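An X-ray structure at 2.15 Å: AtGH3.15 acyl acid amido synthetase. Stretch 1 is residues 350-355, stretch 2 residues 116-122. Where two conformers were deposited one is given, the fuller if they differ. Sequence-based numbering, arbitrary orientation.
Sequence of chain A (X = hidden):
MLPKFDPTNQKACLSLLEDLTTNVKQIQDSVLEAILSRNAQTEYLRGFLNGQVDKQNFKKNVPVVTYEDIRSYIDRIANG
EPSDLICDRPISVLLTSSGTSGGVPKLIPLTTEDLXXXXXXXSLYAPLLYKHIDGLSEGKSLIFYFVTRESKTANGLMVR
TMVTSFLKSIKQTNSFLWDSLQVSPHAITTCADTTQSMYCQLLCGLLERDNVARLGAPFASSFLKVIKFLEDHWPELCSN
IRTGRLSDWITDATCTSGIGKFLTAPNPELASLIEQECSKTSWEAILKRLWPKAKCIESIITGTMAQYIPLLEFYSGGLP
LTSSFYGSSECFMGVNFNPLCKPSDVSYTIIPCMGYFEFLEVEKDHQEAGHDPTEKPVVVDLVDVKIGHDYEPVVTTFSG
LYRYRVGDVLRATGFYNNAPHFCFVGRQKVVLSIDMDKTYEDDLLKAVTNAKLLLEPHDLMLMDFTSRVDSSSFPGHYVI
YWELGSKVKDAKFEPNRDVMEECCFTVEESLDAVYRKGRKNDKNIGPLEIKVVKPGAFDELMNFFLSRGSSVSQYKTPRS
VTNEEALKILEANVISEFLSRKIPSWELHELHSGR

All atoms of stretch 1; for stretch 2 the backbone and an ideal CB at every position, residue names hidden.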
# COMPACT_ATOMS: atom_id res chain seq x y z
N ILE A 350 -0.70 16.91 -5.18
CA ILE A 350 -1.30 17.18 -3.87
C ILE A 350 -2.57 18.00 -4.06
O ILE A 350 -2.62 18.94 -4.85
CB ILE A 350 -0.30 17.91 -2.96
CG1 ILE A 350 0.95 17.05 -2.76
CG2 ILE A 350 -0.91 18.24 -1.63
CD1 ILE A 350 0.67 15.69 -2.14
N ILE A 351 -3.63 17.62 -3.35
CA ILE A 351 -4.93 18.26 -3.49
C ILE A 351 -5.10 19.26 -2.35
O ILE A 351 -5.26 18.84 -1.19
CB ILE A 351 -6.07 17.23 -3.53
CG1 ILE A 351 -5.86 16.32 -4.74
CG2 ILE A 351 -7.41 17.93 -3.64
CD1 ILE A 351 -5.83 17.09 -6.10
N PRO A 352 -5.12 20.57 -2.63
CA PRO A 352 -4.97 21.58 -1.56
C PRO A 352 -6.11 21.65 -0.56
O PRO A 352 -5.94 22.31 0.48
CB PRO A 352 -4.91 22.91 -2.35
CG PRO A 352 -4.62 22.55 -3.72
CD PRO A 352 -5.11 21.17 -3.97
N CYS A 353 -7.27 21.11 -0.85
CA CYS A 353 -8.36 21.27 0.11
C CYS A 353 -8.41 20.16 1.15
O CYS A 353 -9.22 20.24 2.07
CB CYS A 353 -9.71 21.34 -0.63
SG CYS A 353 -10.04 19.87 -1.54
N MET A 354 -7.55 19.14 1.03
CA MET A 354 -7.62 17.98 1.91
C MET A 354 -6.88 18.17 3.23
O MET A 354 -6.97 17.31 4.11
CB MET A 354 -7.08 16.74 1.19
CG MET A 354 -7.78 16.47 -0.13
SD MET A 354 -9.58 16.32 0.08
CE MET A 354 -9.64 14.80 1.03
N GLY A 355 -6.17 19.28 3.38
CA GLY A 355 -5.37 19.53 4.56
C GLY A 355 -4.37 20.62 4.26
O GLY A 355 -4.25 21.07 3.12
N UNK A 116 -16.24 12.04 5.34
CA UNK A 116 -17.14 12.34 4.23
C UNK A 116 -16.45 13.21 3.19
O UNK A 116 -16.65 13.02 1.99
CB UNK A 116 -18.41 13.03 4.74
N UNK A 117 -15.58 14.13 3.63
CA UNK A 117 -14.78 14.89 2.68
C UNK A 117 -13.91 13.98 1.81
O UNK A 117 -13.75 14.24 0.61
CB UNK A 117 -13.90 15.90 3.43
N UNK A 118 -13.37 12.91 2.39
CA UNK A 118 -12.53 12.00 1.62
C UNK A 118 -13.35 11.22 0.61
O UNK A 118 -12.90 10.96 -0.52
CB UNK A 118 -11.79 11.04 2.55
N UNK A 119 -14.54 10.79 1.02
CA UNK A 119 -15.47 10.15 0.11
C UNK A 119 -15.92 11.13 -0.96
O UNK A 119 -15.90 10.83 -2.16
CB UNK A 119 -16.68 9.60 0.87
N UNK A 120 -16.30 12.34 -0.54
CA UNK A 120 -16.67 13.41 -1.45
C UNK A 120 -15.60 13.63 -2.52
O UNK A 120 -15.90 13.63 -3.72
CB UNK A 120 -16.91 14.70 -0.67
N UNK A 121 -14.34 13.80 -2.10
CA UNK A 121 -13.30 14.04 -3.09
C UNK A 121 -13.13 12.85 -4.01
O UNK A 121 -12.74 13.03 -5.17
CB UNK A 121 -11.97 14.36 -2.40
N UNK A 122 -13.39 11.64 -3.51
CA UNK A 122 -13.26 10.45 -4.36
C UNK A 122 -14.27 10.48 -5.50
O UNK A 122 -13.99 10.00 -6.60
CB UNK A 122 -13.44 9.18 -3.53

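Residues 116-122 form part of a continuous helix, with backbone hydrogen bonds from the N atoms of 120, 121 and 122 to the O atoms of 116, 117 and 118. Stretch 1 approaches it with a type I turn from Ile351 to Met354, closed by a hydrogen bond from Met354 N to Ile351 O (3.2 Å). The turn offers mainly apolar side chains, Ile351 and Met354, together with the carbonyl oxygen of Cys353.

Position 116 has helical angles (-68/-36), and nothing of stretch 1 lies within 5.5 Å of its ideal CB. Stretch 1 therefore sets no requirement, and almost any helix-compatible residue would suit. The deposited residue is Glu116, whose side chain does not contact stretch 1.

At position 117 the CA-to-CB bond points toward stretch 1, and the ideal CB is 5.0 Å from Met354 CE. To one side of the methionine methyl lies Cys353 O, an acceptor. A side chain of some length is needed to use both features: leucine or methionine would serve the apolar part, whereas glutamine, lysine or arginine could also carry a donor toward the carbonyl. The residue is Gln117. With chi1 and chi2 both t, its chain runs alongside the methionine, CG lying 4.0 Å from Met354 CE, and brings NE2 to 3.5 Å from Cys353 O, a distance at which the geometry leaves a hydrogen bond undecided.

Position 118 points its CA-to-CB bond sideways, but its ideal CB is still 4.6 Å from Met354 CE. The backbone itself takes part here, and its CA makes the closest inter-stretch CA approach, 7.7 Å from Met354 CA. Any residue with an aliphatic first portion could pass beside the methyl, including leucine, methionine, lysine and arginine. Arg118 is found. Its CA and CG are each 4.1 Å from Met354 CE, so the methyl packs against the root of the side chain, while the guanidinium forms its hydrogen bonds outside the two stretches, NH1 elsewhere in the structure and NE and NH2 next to one of the stretches.

Positions 119 and 120 have no atom of stretch 1 within 5.5 Å of their ideal CBs, so polar and apolar side chains are equally admissible on this evidence. They are Ile119 and Ser120, and neither touches the turn.

Position 121, one helical turn after 117, again directs CA-to-CB toward stretch 1. Its ideal CB is 4.0 Å from Met354 SD, and Ile351 CG2 lies farther along, so the setting is an apolar surface along which a side chain can lie. Leucine, methionine or an aromatic would fit. The residue is Phe121, with chi1 t. Its CB lies 4.0 Å from Met354 SD, and the sulfur sits 4.8 Å from the ring centroid in an oblique sulfur-aromatic contact, 37° off the normal. The ring extends to Ile351, where CE1 approaches Ile351 CG2 to 3.4 Å, a tight apolar contact.

Position 122 is again beyond reach and unconstrained by stretch 1; it is Ser122.

Stretch 2, residues 116-122: EQRISFS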
# COMPACT_ATOMS: atom_id res chain seq x y z
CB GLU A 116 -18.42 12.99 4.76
CG GLU A 116 -19.59 12.01 4.84
CD GLU A 116 -20.62 12.38 5.89
OE1 GLU A 116 -20.62 13.55 6.34
OE2 GLU A 116 -21.43 11.50 6.26
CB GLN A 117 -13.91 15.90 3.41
CG GLN A 117 -12.93 16.60 2.48
CD GLN A 117 -12.44 17.92 3.03
OE1 GLN A 117 -13.11 18.94 2.89
NE2 GLN A 117 -11.26 17.90 3.65
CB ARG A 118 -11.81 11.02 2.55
CG ARG A 118 -10.67 11.61 3.36
CD ARG A 118 -9.99 10.53 4.18
NE ARG A 118 -9.33 11.13 5.32
CZ ARG A 118 -8.38 10.54 6.04
NH1 ARG A 118 -7.98 9.30 5.76
NH2 ARG A 118 -7.86 11.19 7.06
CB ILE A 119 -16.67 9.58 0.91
CG1 ILE A 119 -16.24 8.30 1.63
CG2 ILE A 119 -17.86 9.35 0.01
CD1 ILE A 119 -17.13 7.97 2.78
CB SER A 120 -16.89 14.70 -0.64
OG SER A 120 -17.69 15.63 -1.34
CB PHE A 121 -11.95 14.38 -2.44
CG PHE A 121 -10.88 14.66 -3.46
CD1 PHE A 121 -10.81 15.89 -4.09
CD2 PHE A 121 -10.02 13.66 -3.86
CE1 PHE A 121 -9.87 16.13 -5.07
CE2 PHE A 121 -9.07 13.90 -4.83
CZ PHE A 121 -8.99 15.13 -5.44
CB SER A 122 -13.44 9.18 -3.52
OG SER A 122 -12.78 8.08 -4.13
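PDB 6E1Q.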